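Local structure of LD10117p (5HJQ) at residues A[146-151]-A[170-175]; A[178-183]-A[199-204]; A[136-141]-A[184-189]; A[115-120]-A[286-291]. The protein acts as a GTPase-activating protein for Rab35 in synaptic vesicle protein recycling and, through this TBC domain, binds phosphoinositides. All blocks are in the same frame, centred on the assembly; numbering follows the deposited sequence.

Contact 1: residues A[146-151]-A[170-175]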
loop_
_atom_site.group_PDB
_atom_site.type_symbol
_atom_site.label_atom_id
_atom_site.label_comp_id
_atom_site.label_asym_id
_atom_site.label_seq_id
_atom_site.Cartn_x
_atom_site.Cartn_y
_atom_site.Cartn_z
ATOM N N THR A 146 15.980 -25.504 2.591
ATOM C CA THR A 146 14.840 -25.089 1.786
ATOM C C THR A 146 13.561 -25.228 2.610
ATOM O O THR A 146 12.602 -24.474 2.439
ATOM C CB THR A 146 14.742 -25.932 0.492
ATOM O OG1 THR A 146 15.853 -25.627 -0.362
ATOM C CG2 THR A 146 13.451 -25.648 -0.254
ATOM N N GLU A 147 13.580 -26.187 3.529
ATOM C CA GLU A 147 12.409 -26.552 4.319
ATOM C C GLU A 147 11.888 -25.410 5.191
ATOM O O GLU A 147 12.652 -24.759 5.907
ATOM C CB GLU A 147 12.741 -27.765 5.191
ATOM C CG GLU A 147 11.612 -28.232 6.098
ATOM C CD GLU A 147 12.031 -29.382 6.994
ATOM O OE1 GLU A 147 12.929 -30.150 6.593
ATOM O OE2 GLU A 147 11.461 -29.522 8.097
ATOM N N LEU A 148 10.580 -25.178 5.121
ATOM C CA LEU A 148 9.931 -24.153 5.930
ATOM C C LEU A 148 9.836 -24.583 7.390
ATOM O O LEU A 148 9.367 -25.677 7.698
ATOM C CB LEU A 148 8.531 -23.843 5.393
ATOM C CG LEU A 148 7.791 -22.669 6.042
ATOM C CD1 LEU A 148 8.396 -21.342 5.609
ATOM C CD2 LEU A 148 6.300 -22.715 5.721
ATOM N N SER A 149 10.278 -23.711 8.287
ATOM C CA SER A 149 10.187 -23.976 9.716
ATOM C C SER A 149 8.743 -23.900 10.205
ATOM O O SER A 149 7.899 -23.260 9.578
ATOM C CB SER A 149 11.058 -22.985 10.489
ATOM O OG SER A 149 10.655 -22.902 11.842
ATOM N N GLU A 150 8.460 -24.567 11.321
ATOM C CA GLU A 150 7.187 -24.382 12.007
ATOM C C GLU A 150 7.414 -23.441 13.186
ATOM O O GLU A 150 6.495 -22.740 13.627
ATOM C CB GLU A 150 6.596 -25.718 12.463
ATOM N N LYS A 151 8.651 -23.420 13.676
ATOM C CA LYS A 151 9.055 -22.461 14.695
ATOM C C LYS A 151 8.811 -21.055 14.173
ATOM O O LYS A 151 9.179 -20.746 13.040
ATOM C CB LYS A 151 10.532 -22.634 15.069
ATOM C CG LYS A 151 10.952 -24.071 15.367
ATOM C CD LYS A 151 12.023 -24.554 14.391
ATOM C CE LYS A 151 13.339 -23.803 14.577
ATOM N NZ LYS A 151 14.474 -24.507 13.912
ATOM N N THR A 170 -3.022 -17.923 5.700
ATOM C CA THR A 170 -3.012 -19.029 6.645
ATOM C C THR A 170 -1.756 -18.962 7.507
ATOM O O THR A 170 -0.918 -18.077 7.328
ATOM C CB THR A 170 -3.063 -20.385 5.925
ATOM O OG1 THR A 170 -1.888 -20.538 5.120
ATOM C CG2 THR A 170 -4.294 -20.474 5.034
ATOM N N SER A 171 -1.623 -19.899 8.440
ATOM C CA SER A 171 -0.440 -19.953 9.292
ATOM C C SER A 171 0.811 -20.207 8.453
ATOM O O SER A 171 1.886 -19.682 8.744
ATOM C CB SER A 171 -0.593 -21.033 10.364
ATOM O OG SER A 171 -0.713 -22.315 9.774
ATOM N N THR A 172 0.657 -21.011 7.407
ATOM C CA THR A 172 1.750 -21.281 6.482
ATOM C C THR A 172 2.046 -20.046 5.641
ATOM O O THR A 172 3.200 -19.757 5.323
ATOM C CB THR A 172 1.424 -22.466 5.559
ATOM O OG1 THR A 172 1.077 -23.605 6.355
ATOM C CG2 THR A 172 2.621 -22.814 4.680
ATOM N N GLY A 173 0.993 -19.317 5.288
ATOM C CA GLY A 173 1.136 -18.096 4.520
ATOM C C GLY A 173 1.967 -17.064 5.256
ATOM O O GLY A 173 2.839 -16.426 4.667
ATOM N N ARG A 174 1.706 -16.914 6.551
ATOM C CA ARG A 174 2.453 -15.969 7.374
ATOM C C ARG A 174 3.922 -16.366 7.495
ATOM O O ARG A 174 4.813 -15.513 7.442
ATOM C CB ARG A 174 1.833 -15.857 8.769
ATOM C CG ARG A 174 0.384 -15.402 8.776
ATOM C CD ARG A 174 -0.171 -15.341 10.192
ATOM N NE ARG A 174 -1.523 -15.887 10.263
ATOM C CZ ARG A 174 -1.829 -17.062 10.805
ATOM N NH1 ARG A 174 -0.877 -17.813 11.340
ATOM N NH2 ARG A 174 -3.087 -17.482 10.819
ATOM N N ALA A 175 4.164 -17.662 7.671
ATOM C CA ALA A 175 5.518 -18.181 7.825
ATOM C C ALA A 175 6.342 -17.937 6.567
ATOM O O ALA A 175 7.550 -17.708 6.635
ATOM C CB ALA A 175 5.483 -19.661 8.155
#
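Leu148, in the loop that follows helix 134-143, reaches across to Thr172 and Ala175 on the first turns of helix 171-187. Thr170 stands at the N-cap of that helix: its OG1 turns back to accept the backbone N-H of Gly173 (OG1 to N 3.1 Å, with an N-H...O angle of 152°), satisfying an amide that has no carbonyl of a preceding helical turn to bond to. From Ser171 the chain is helical, and Ser171 O accepts from Ala175 N at 3.2 Å. Thr172 makes the first crossing contact. Its CG2 lies anti to the backbone N, which sends the methyl, and not the hydroxyl, to the loop, where it meets Leu148 CD2 at 3.8 Å. This is a small apolar seam between a capped helix start and a long irregular connection within the all-helical TBC domain, and it lies on the surface. Beyond Gly173, Arg174 turns its guanidinium back along its own helix, with Thr170 O over the centre of one face. Ala175, one turn after Thr172, offers its CB to the same leucine methyl (Leu148 CD2 to Ala175 CB 4.0 Å). The other branch of the leucine, CD1, rests near the helix backbone, 3.9 Å from Ala175 O, and the side chain also touches Arg179 further along. In the loop itself, Ser149 OG bonds to Lys151 O at 2.9 Å, using a lone pair in the carbonyl plane and tying together the turn just after Leu148.

Contact 2: residues A[178-183]-A[199-204]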
loop_
_atom_site.group_PDB
_atom_site.type_symbol
_atom_site.label_atom_id
_atom_site.label_comp_id
_atom_site.label_asym_id
_atom_site.label_seq_id
_atom_site.Cartn_x
_atom_site.Cartn_y
_atom_site.Cartn_z
ATOM N N ASP A 178 7.252 -14.267 6.541
ATOM C CA ASP A 178 8.370 -14.110 7.463
ATOM C C ASP A 178 9.690 -14.502 6.814
ATOM O O ASP A 178 10.723 -13.881 7.069
ATOM C CB ASP A 178 8.149 -14.941 8.728
ATOM C CG ASP A 178 6.915 -14.517 9.498
ATOM O OD1 ASP A 178 6.536 -13.329 9.405
ATOM O OD2 ASP A 178 6.326 -15.369 10.199
ATOM N N ARG A 179 9.656 -15.531 5.973
ATOM C CA ARG A 179 10.859 -15.977 5.285
ATOM C C ARG A 179 11.295 -14.969 4.226
ATOM O O ARG A 179 12.486 -14.706 4.066
ATOM C CB ARG A 179 10.647 -17.353 4.646
ATOM C CG ARG A 179 11.852 -17.847 3.862
ATOM C CD ARG A 179 11.879 -19.365 3.760
ATOM N NE ARG A 179 10.796 -19.894 2.936
ATOM C CZ ARG A 179 10.579 -21.189 2.738
ATOM N NH1 ARG A 179 11.370 -22.087 3.308
ATOM N NH2 ARG A 179 9.572 -21.588 1.973
ATOM N N ILE A 180 10.329 -14.409 3.505
ATOM C CA ILE A 180 10.633 -13.448 2.450
ATOM C C ILE A 180 11.291 -12.183 3.002
ATOM O O ILE A 180 12.307 -11.725 2.475
ATOM C CB ILE A 180 9.371 -13.050 1.662
ATOM C CG1 ILE A 180 8.799 -14.256 0.916
ATOM C CG2 ILE A 180 9.694 -11.943 0.672
ATOM C CD1 ILE A 180 7.669 -13.897 -0.028
ATOM N N VAL A 181 10.718 -11.621 4.063
ATOM C CA VAL A 181 11.248 -10.386 4.638
ATOM C C VAL A 181 12.619 -10.623 5.273
ATOM O O VAL A 181 13.455 -9.721 5.312
ATOM C CB VAL A 181 10.284 -9.773 5.683
ATOM C CG1 VAL A 181 8.960 -9.410 5.035
ATOM C CG2 VAL A 181 10.063 -10.725 6.848
ATOM N N ASN A 182 12.851 -11.842 5.755
ATOM C CA ASN A 182 14.161 -12.215 6.274
ATOM C C ASN A 182 15.196 -12.210 5.162
ATOM O O ASN A 182 16.301 -11.696 5.330
ATOM C CB ASN A 182 14.115 -13.590 6.939
ATOM C CG ASN A 182 13.854 -13.507 8.433
ATOM O OD1 ASN A 182 14.776 -13.618 9.242
ATOM N ND2 ASN A 182 12.596 -13.313 8.805
ATOM N N VAL A 183 14.822 -12.790 4.025
ATOM C CA VAL A 183 15.682 -12.822 2.851
ATOM C C VAL A 183 15.966 -11.410 2.346
ATOM O O VAL A 183 17.112 -11.067 2.050
ATOM C CB VAL A 183 15.053 -13.657 1.716
ATOM C CG1 VAL A 183 15.822 -13.463 0.421
ATOM C CG2 VAL A 183 15.004 -15.134 2.100
ATOM N N PRO A 199 3.310 -5.795 5.125
ATOM C CA PRO A 199 1.914 -5.866 4.666
ATOM C C PRO A 199 1.768 -6.099 3.162
ATOM O O PRO A 199 0.850 -6.803 2.739
ATOM C CB PRO A 199 1.354 -4.493 5.052
ATOM C CG PRO A 199 2.147 -4.100 6.235
ATOM C CD PRO A 199 3.535 -4.593 5.953
ATOM N N ILE A 200 2.671 -5.526 2.373
ATOM C CA ILE A 200 2.644 -5.701 0.925
ATOM C C ILE A 200 3.001 -7.142 0.549
ATOM O O ILE A 200 2.359 -7.748 -0.314
ATOM C CB ILE A 200 3.607 -4.723 0.225
ATOM C CG1 ILE A 200 3.107 -3.282 0.365
ATOM C CG2 ILE A 200 3.755 -5.074 -1.247
ATOM C CD1 ILE A 200 3.976 -2.268 -0.353
ATOM N N THR A 201 4.022 -7.678 1.209
ATOM C CA THR A 201 4.448 -9.059 1.008
ATOM C C THR A 201 3.281 -10.015 1.209
ATOM O O THR A 201 3.093 -10.951 0.433
ATOM C CB THR A 201 5.587 -9.441 1.971
ATOM O OG1 THR A 201 6.712 -8.586 1.743
ATOM C CG2 THR A 201 6.005 -10.893 1.768
ATOM N N SER A 202 2.492 -9.761 2.248
ATOM C CA SER A 202 1.306 -10.559 2.528
ATOM C C SER A 202 0.279 -10.467 1.402
ATOM O O SER A 202 -0.356 -11.458 1.055
ATOM C CB SER A 202 0.668 -10.121 3.848
ATOM O OG SER A 202 1.476 -10.486 4.953
ATOM N N ILE A 203 0.115 -9.272 0.843
ATOM C CA ILE A 203 -0.850 -9.048 -0.230
ATOM C C ILE A 203 -0.454 -9.800 -1.497
ATOM O O ILE A 203 -1.284 -10.459 -2.127
ATOM C CB ILE A 203 -0.990 -7.547 -0.551
ATOM C CG1 ILE A 203 -1.558 -6.792 0.653
ATOM C CG2 ILE A 203 -1.883 -7.339 -1.758
ATOM C CD1 ILE A 203 -1.784 -5.316 0.398
ATOM N N LEU A 204 0.818 -9.692 -1.862
ATOM C CA LEU A 204 1.359 -10.404 -3.010
ATOM C C LEU A 204 1.104 -11.903 -2.891
ATOM O O LEU A 204 0.714 -12.555 -3.857
ATOM C CB LEU A 204 2.856 -10.137 -3.135
ATOM C CG LEU A 204 3.262 -8.698 -3.449
ATOM C CD1 LEU A 204 4.751 -8.530 -3.247
ATOM C CD2 LEU A 204 2.873 -8.355 -4.874
#
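Apolar packing carries most of this meeting: Thr201 CG2 sits against Ile180, 3.9 Å from its CD1 and 4.0 Å from its CG2. The two side chains run past each other in opposite directions. The threonine methyl is placed against both branches of the isoleucine by its torsion, CG2 lying anti to the backbone N while OG1 stays beside that N (chi1 -60°). Val181 contributes more lightly, its CG1 standing 4.1 Å from Thr201 OG1, a van der Waals approach beside a hydroxyl that is already engaged. Here helices 171-187 and 197-204 pack inside the TBC helical domain, their backbones nearest at Ile180 and Thr201 (CA to CA 7.7 Å), with Leu217 of helix 210-221 touching both residues. Polar bonds belong to each helix or its surroundings. Thr201 OG1 bonds to Leu197 O one turn earlier in the chain, so the hydroxyl is satisfied within its own helix while the methyl is spent on the neighbour. On helix 171-187, Asp178 O accepts from the backbone N of Asn182 at 3.2 Å. Asn182 ND2 bonds to Met154 O, and Asp178 OD1 to Tyr198 OH.

Contact 3: residues A[136-141]-A[184-189]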
loop_
_atom_site.group_PDB
_atom_site.type_symbol
_atom_site.label_atom_id
_atom_site.label_comp_id
_atom_site.label_asym_id
_atom_site.label_seq_id
_atom_site.Cartn_x
_atom_site.Cartn_y
_atom_site.Cartn_z
ATOM N N TRP A 136 16.081 -18.944 -3.729
ATOM C CA TRP A 136 16.322 -20.132 -2.920
ATOM C C TRP A 136 17.775 -20.249 -2.482
ATOM O O TRP A 136 18.070 -20.838 -1.442
ATOM C CB TRP A 136 15.881 -21.375 -3.688
ATOM C CG TRP A 136 14.424 -21.317 -3.988
ATOM C CD1 TRP A 136 13.840 -21.134 -5.207
ATOM C CD2 TRP A 136 13.358 -21.387 -3.036
ATOM N NE1 TRP A 136 12.471 -21.109 -5.074
ATOM C CE2 TRP A 136 12.152 -21.261 -3.752
ATOM C CE3 TRP A 136 13.307 -21.555 -1.649
ATOM C CZ2 TRP A 136 10.909 -21.301 -3.125
ATOM C CZ3 TRP A 136 12.074 -21.594 -1.030
ATOM C CH2 TRP A 136 10.890 -21.470 -1.767
ATOM N N GLU A 137 18.681 -19.676 -3.266
ATOM C CA GLU A 137 20.064 -19.546 -2.834
ATOM C C GLU A 137 20.124 -18.712 -1.558
ATOM O O GLU A 137 20.757 -19.101 -0.577
ATOM C CB GLU A 137 20.919 -18.906 -3.925
ATOM C CG GLU A 137 22.390 -18.813 -3.565
ATOM C CD GLU A 137 23.003 -20.173 -3.290
ATOM O OE1 GLU A 137 22.751 -21.113 -4.080
ATOM O OE2 GLU A 137 23.725 -20.305 -2.278
ATOM N N MET A 138 19.450 -17.565 -1.586
ATOM C CA MET A 138 19.356 -16.689 -0.423
ATOM C C MET A 138 18.700 -17.404 0.753
ATOM O O MET A 138 19.175 -17.318 1.885
ATOM C CB MET A 138 18.567 -15.425 -0.767
ATOM C CG MET A 138 19.157 -14.583 -1.889
ATOM S SD MET A 138 20.690 -13.757 -1.421
ATOM C CE MET A 138 21.897 -14.864 -2.146
ATOM N N VAL A 139 17.603 -18.103 0.471
ATOM C CA VAL A 139 16.896 -18.888 1.480
ATOM C C VAL A 139 17.837 -19.861 2.174
ATOM O O VAL A 139 17.798 -20.020 3.395
ATOM C CB VAL A 139 15.722 -19.675 0.860
ATOM C CG1 VAL A 139 15.104 -20.624 1.883
ATOM C CG2 VAL A 139 14.676 -18.718 0.313
ATOM N N HIS A 140 18.690 -20.502 1.384
ATOM C CA HIS A 140 19.630 -21.477 1.913
ATOM C C HIS A 140 20.670 -20.805 2.801
ATOM O O HIS A 140 20.884 -21.220 3.937
ATOM C CB HIS A 140 20.318 -22.232 0.774
ATOM C CG HIS A 140 20.502 -23.692 1.044
ATOM N ND1 HIS A 140 19.484 -24.611 0.893
ATOM C CD2 HIS A 140 21.583 -24.395 1.458
ATOM C CE1 HIS A 140 19.931 -25.814 1.199
ATOM N NE2 HIS A 140 21.202 -25.713 1.544
ATOM N N GLN A 141 21.309 -19.763 2.275
ATOM C CA GLN A 141 22.368 -19.061 2.997
ATOM C C GLN A 141 21.910 -18.554 4.365
ATOM O O GLN A 141 22.684 -18.548 5.323
ATOM C CB GLN A 141 22.895 -17.893 2.161
ATOM C CG GLN A 141 23.534 -18.308 0.842
ATOM C CD GLN A 141 24.231 -17.156 0.144
ATOM O OE1 GLN A 141 24.328 -16.055 0.684
ATOM N NE2 GLN A 141 24.718 -17.406 -1.067
ATOM N N LEU A 184 14.917 -10.597 2.252
ATOM C CA LEU A 184 15.055 -9.213 1.813
ATOM C C LEU A 184 16.002 -8.443 2.722
ATOM O O LEU A 184 16.909 -7.763 2.243
ATOM C CB LEU A 184 13.691 -8.527 1.760
ATOM C CG LEU A 184 12.899 -8.862 0.494
ATOM C CD1 LEU A 184 11.512 -8.249 0.525
ATOM C CD2 LEU A 184 13.662 -8.401 -0.739
ATOM N N GLY A 185 15.802 -8.574 4.031
ATOM C CA GLY A 185 16.674 -7.944 5.007
ATOM C C GLY A 185 18.113 -8.406 4.870
ATOM O O GLY A 185 19.049 -7.653 5.140
ATOM N N TYR A 186 18.286 -9.649 4.432
ATOM C CA TYR A 186 19.612 -10.232 4.254
ATOM C C TYR A 186 20.305 -9.728 2.990
ATOM O O TYR A 186 21.513 -9.491 2.990
ATOM C CB TYR A 186 19.509 -11.758 4.215
ATOM C CG TYR A 186 20.797 -12.465 3.854
ATOM C CD1 TYR A 186 21.907 -12.408 4.692
ATOM C CD2 TYR A 186 20.896 -13.211 2.683
ATOM C CE1 TYR A 186 23.083 -13.067 4.365
ATOM C CE2 TYR A 186 22.065 -13.876 2.350
ATOM C CZ TYR A 186 23.154 -13.800 3.193
ATOM O OH TYR A 186 24.322 -14.454 2.868
ATOM N N ASP A 187 19.540 -9.567 1.914
ATOM C CA ASP A 187 20.107 -9.169 0.629
ATOM C C ASP A 187 20.095 -7.652 0.445
ATOM O O ASP A 187 20.872 -7.108 -0.340
ATOM C CB ASP A 187 19.347 -9.838 -0.519
ATOM C CG ASP A 187 20.116 -9.804 -1.824
ATOM O OD1 ASP A 187 21.328 -10.107 -1.811
ATOM O OD2 ASP A 187 19.512 -9.469 -2.864
ATOM N N CYS A 188 19.209 -6.974 1.170
ATOM C CA CYS A 188 19.099 -5.519 1.089
ATOM C C CYS A 188 19.379 -4.878 2.448
ATOM O O CYS A 188 18.453 -4.490 3.163
ATOM C CB CYS A 188 17.710 -5.114 0.590
ATOM S SG CYS A 188 17.178 -5.971 -0.919
ATOM N N PRO A 189 20.665 -4.767 2.809
ATOM C CA PRO A 189 21.065 -4.307 4.143
ATOM C C PRO A 189 20.766 -2.829 4.390
ATOM O O PRO A 189 20.787 -2.394 5.540
ATOM C CB PRO A 189 22.574 -4.564 4.160
ATOM C CG PRO A 189 22.978 -4.471 2.733
ATOM C CD PRO A 189 21.829 -5.043 1.949
#
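With CG anti to the backbone N (chi1 172°), Tyr186 swings its ring from the last turn of helix 171-187 toward helix 134-143, where Gln141, extended beyond CG, places OE1 to receive the phenol. Met138, bent at both chi2 and chi3, curls its sulfur in beside the same ring. The result is a Met-aromatic contact next to a tyrosine hydrogen bond, joining two helices of the TBC domain at a partly buried edge. Met138 SD lies 4.0 Å from Tyr186 CE2 and approaches the ring obliquely; it also rests against the carboxylate of Asp187, 3.7 Å from OD1, with the two side chains crossing at about a right angle. Deeper between the helices, Met138 meets Val183. The polar link is the outer part of the contact. Tyr186 OH donates to Gln141 OE1 over 2.7 Å, arriving in the carbonyl plane at a C=O...O angle of 152°; the oxygen lies at the ring edge and the amide plane stands 82° from the ring. The amide is held at its other end as well, which should limit its rotation: Gln141 NE2, 3.3 Å from Glu137 OE2, gives its hydrogen to the lone pair on the side away from Glu137 OE1.

Contact 4: residues A[115-120]-A[286-291]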
loop_
_atom_site.group_PDB
_atom_site.type_symbol
_atom_site.label_atom_id
_atom_site.label_comp_id
_atom_site.label_asym_id
_atom_site.label_seq_id
_atom_site.Cartn_x
_atom_site.Cartn_y
_atom_site.Cartn_z
ATOM N N GLN A 115 -0.801 -13.511 -12.921
ATOM C CA GLN A 115 0.042 -13.120 -14.042
ATOM C C GLN A 115 0.242 -11.606 -14.138
ATOM O O GLN A 115 1.332 -11.144 -14.473
ATOM C CB GLN A 115 -0.546 -13.642 -15.356
ATOM C CG GLN A 115 -0.364 -15.139 -15.575
ATOM C CD GLN A 115 -0.879 -15.591 -16.927
ATOM O OE1 GLN A 115 -0.107 -15.764 -17.872
ATOM N NE2 GLN A 115 -2.189 -15.788 -17.026
ATOM N N LEU A 116 -0.810 -10.839 -13.862
ATOM C CA LEU A 116 -0.764 -9.386 -14.025
ATOM C C LEU A 116 0.251 -8.725 -13.096
ATOM O O LEU A 116 1.072 -7.920 -13.534
ATOM C CB LEU A 116 -2.149 -8.775 -13.793
ATOM C CG LEU A 116 -2.268 -7.252 -13.894
ATOM C CD1 LEU A 116 -1.675 -6.740 -15.199
ATOM C CD2 LEU A 116 -3.724 -6.823 -13.763
ATOM N N TRP A 117 0.198 -9.073 -11.815
ATOM C CA TRP A 117 1.038 -8.414 -10.815
ATOM C C TRP A 117 2.544 -8.693 -10.941
ATOM O O TRP A 117 3.342 -7.766 -10.794
ATOM C CB TRP A 117 0.564 -8.780 -9.407
ATOM C CG TRP A 117 -0.654 -8.023 -8.980
ATOM C CD1 TRP A 117 -1.412 -7.188 -9.747
ATOM C CD2 TRP A 117 -1.244 -8.017 -7.677
ATOM N NE1 TRP A 117 -2.443 -6.665 -9.002
ATOM C CE2 TRP A 117 -2.361 -7.160 -7.728
ATOM C CE3 TRP A 117 -0.940 -8.658 -6.473
ATOM C CZ2 TRP A 117 -3.177 -6.930 -6.623
ATOM C CZ3 TRP A 117 -1.745 -8.422 -5.376
ATOM C CH2 TRP A 117 -2.854 -7.568 -5.458
ATOM N N PRO A 118 2.949 -9.957 -11.200
ATOM C CA PRO A 118 4.397 -10.153 -11.362
ATOM C C PRO A 118 4.988 -9.370 -12.532
ATOM O O PRO A 118 6.163 -9.002 -12.497
ATOM C CB PRO A 118 4.519 -11.658 -11.608
ATOM C CG PRO A 118 3.343 -12.236 -10.924
ATOM C CD PRO A 118 2.235 -11.246 -11.137
ATOM N N MET A 119 4.175 -9.112 -13.550
ATOM C CA MET A 119 4.621 -8.336 -14.698
ATOM C C MET A 119 4.732 -6.847 -14.369
ATOM O O MET A 119 5.731 -6.203 -14.701
ATOM C CB MET A 119 3.670 -8.536 -15.875
ATOM C CG MET A 119 4.042 -7.719 -17.096
ATOM S SD MET A 119 2.937 -7.993 -18.493
ATOM C CE MET A 119 1.381 -7.401 -17.829
ATOM N N LEU A 120 3.698 -6.304 -13.732
ATOM C CA LEU A 120 3.684 -4.890 -13.353
ATOM C C LEU A 120 4.882 -4.532 -12.479
ATOM O O LEU A 120 5.556 -3.533 -12.719
ATOM C CB LEU A 120 2.385 -4.532 -12.625
ATOM C CG LEU A 120 1.080 -4.662 -13.413
ATOM C CD1 LEU A 120 -0.109 -4.292 -12.538
ATOM C CD2 LEU A 120 1.122 -3.796 -14.660
ATOM N N HIS A 286 -10.855 -3.471 -1.241
ATOM C CA HIS A 286 -10.437 -2.144 -1.701
ATOM C C HIS A 286 -8.933 -2.094 -1.928
ATOM O O HIS A 286 -8.464 -1.529 -2.916
ATOM C CB HIS A 286 -10.838 -1.053 -0.701
ATOM C CG HIS A 286 -12.315 -0.923 -0.498
ATOM N ND1 HIS A 286 -13.076 -1.926 0.063
ATOM C CD2 HIS A 286 -13.168 0.093 -0.763
ATOM C CE1 HIS A 286 -14.335 -1.537 0.127
ATOM N NE2 HIS A 286 -14.419 -0.313 -0.366
ATOM N N LEU A 287 -8.188 -2.691 -1.001
ATOM C CA LEU A 287 -6.732 -2.778 -1.092
ATOM C C LEU A 287 -6.258 -3.391 -2.401
ATOM O O LEU A 287 -5.298 -2.913 -3.008
ATOM C CB LEU A 287 -6.173 -3.606 0.066
ATOM C CG LEU A 287 -5.897 -2.943 1.409
ATOM C CD1 LEU A 287 -5.335 -3.969 2.376
ATOM C CD2 LEU A 287 -4.934 -1.790 1.222
ATOM N N VAL A 288 -6.926 -4.461 -2.819
ATOM C CA VAL A 288 -6.536 -5.198 -4.016
ATOM C C VAL A 288 -6.589 -4.322 -5.265
ATOM O O VAL A 288 -5.621 -4.255 -6.024
ATOM C CB VAL A 288 -7.428 -6.436 -4.218
ATOM C CG1 VAL A 288 -7.153 -7.072 -5.565
ATOM C CG2 VAL A 288 -7.202 -7.435 -3.094
ATOM N N ARG A 289 -7.716 -3.649 -5.470
ATOM C CA ARG A 289 -7.855 -2.729 -6.592
ATOM C C ARG A 289 -6.810 -1.615 -6.517
ATOM O O ARG A 289 -6.273 -1.191 -7.540
ATOM C CB ARG A 289 -9.261 -2.130 -6.627
ATOM C CG ARG A 289 -10.352 -3.127 -6.965
ATOM C CD ARG A 289 -10.253 -3.586 -8.411
ATOM N NE ARG A 289 -10.472 -2.500 -9.361
ATOM C CZ ARG A 289 -9.518 -1.970 -10.121
ATOM N NH1 ARG A 289 -8.277 -2.430 -10.046
ATOM N NH2 ARG A 289 -9.803 -0.986 -10.962
ATOM N N ILE A 290 -6.522 -1.152 -5.303
ATOM C CA ILE A 290 -5.495 -0.136 -5.096
ATOM C C ILE A 290 -4.119 -0.669 -5.489
ATOM O O ILE A 290 -3.343 0.018 -6.153
ATOM C CB ILE A 290 -5.458 0.347 -3.629
ATOM C CG1 ILE A 290 -6.732 1.119 -3.287
ATOM C CG2 ILE A 290 -4.245 1.228 -3.380
ATOM C CD1 ILE A 290 -6.785 1.599 -1.853
ATOM N N MET A 291 -3.822 -1.898 -5.081
ATOM C CA MET A 291 -2.555 -2.531 -5.438
ATOM C C MET A 291 -2.381 -2.669 -6.948
ATOM O O MET A 291 -1.266 -2.530 -7.457
ATOM C CB MET A 291 -2.437 -3.903 -4.774
ATOM C CG MET A 291 -2.151 -3.840 -3.273
ATOM S SD MET A 291 -0.714 -2.828 -2.849
ATOM C CE MET A 291 -1.512 -1.435 -2.062
#
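Helices 113-122 and 284-297 come nearest at Trp117 and Met291, whose CA atoms are 8.7 Å apart, and the indole of Trp117 spans the interval. It stands on the turn where helix 113-122 is kinked because the nitrogen of Pro118, which carries no hydrogen, cannot donate to the turn before. With chi1 at -78° and chi2 near 7°, the six-membered part of the ring system is thrust forward onto the other helix. Its CZ2 does the touching, 3.6 Å from Met291 CB, and CH2 follows at 3.8 Å from the same CB. Met291 thus meets the tryptophan with the root of its side chain, while the bent thioether leads off elsewhere. Val288, one turn earlier, presents two groups to CZ2: its carbonyl O lies at the indole edge, near the ring plane, at 3.7 Å, and its CG1 packs at 4.1 Å. The polar corner of the indole is satisfied just beyond Met291, since Trp117 NE1 bonds to Asp292 OD1. Asp292 in turn forms a salt bridge through OD2 with Arg289 NH1, so one carboxylate serves both the tryptophan and the arginine, and should help set how the indole is turned. All three touching residues are buried in the interior of the TBC domain. Phe207 and Phe295 stack edge-to-face with Trp117, Ile108 from a loop packs on Val288, and other flanks of helix 284-297 lean on helix 300-317 through Ile290 and on helix 347-356 through His286 and Arg289.

How the contacts relate
Contacts 1, 2 and 3 are strung along helix 171-187, at its start, middle and end, with centres about 12 to 16 Å apart. Arg179 of contact 2 joins them, packing on Leu148 of contact 1 and on Trp136 and Val139 of contact 3. Contact 4 lies about 15 Å from contact 2 between centres and meets it where Ile203 packs on Trp117 and Met291; it touches neither contact 1 nor contact 3. Along the chain, contact 1 closes before contact 2 opens, contacts 2 and 3 interleave, and contact 4 encloses all three, bringing together helices 113-122 and 284-297, far apart in sequence. Met291 of contact 4 lies about 12 Å from the phosphoinositide-binding Arg304, between side chains.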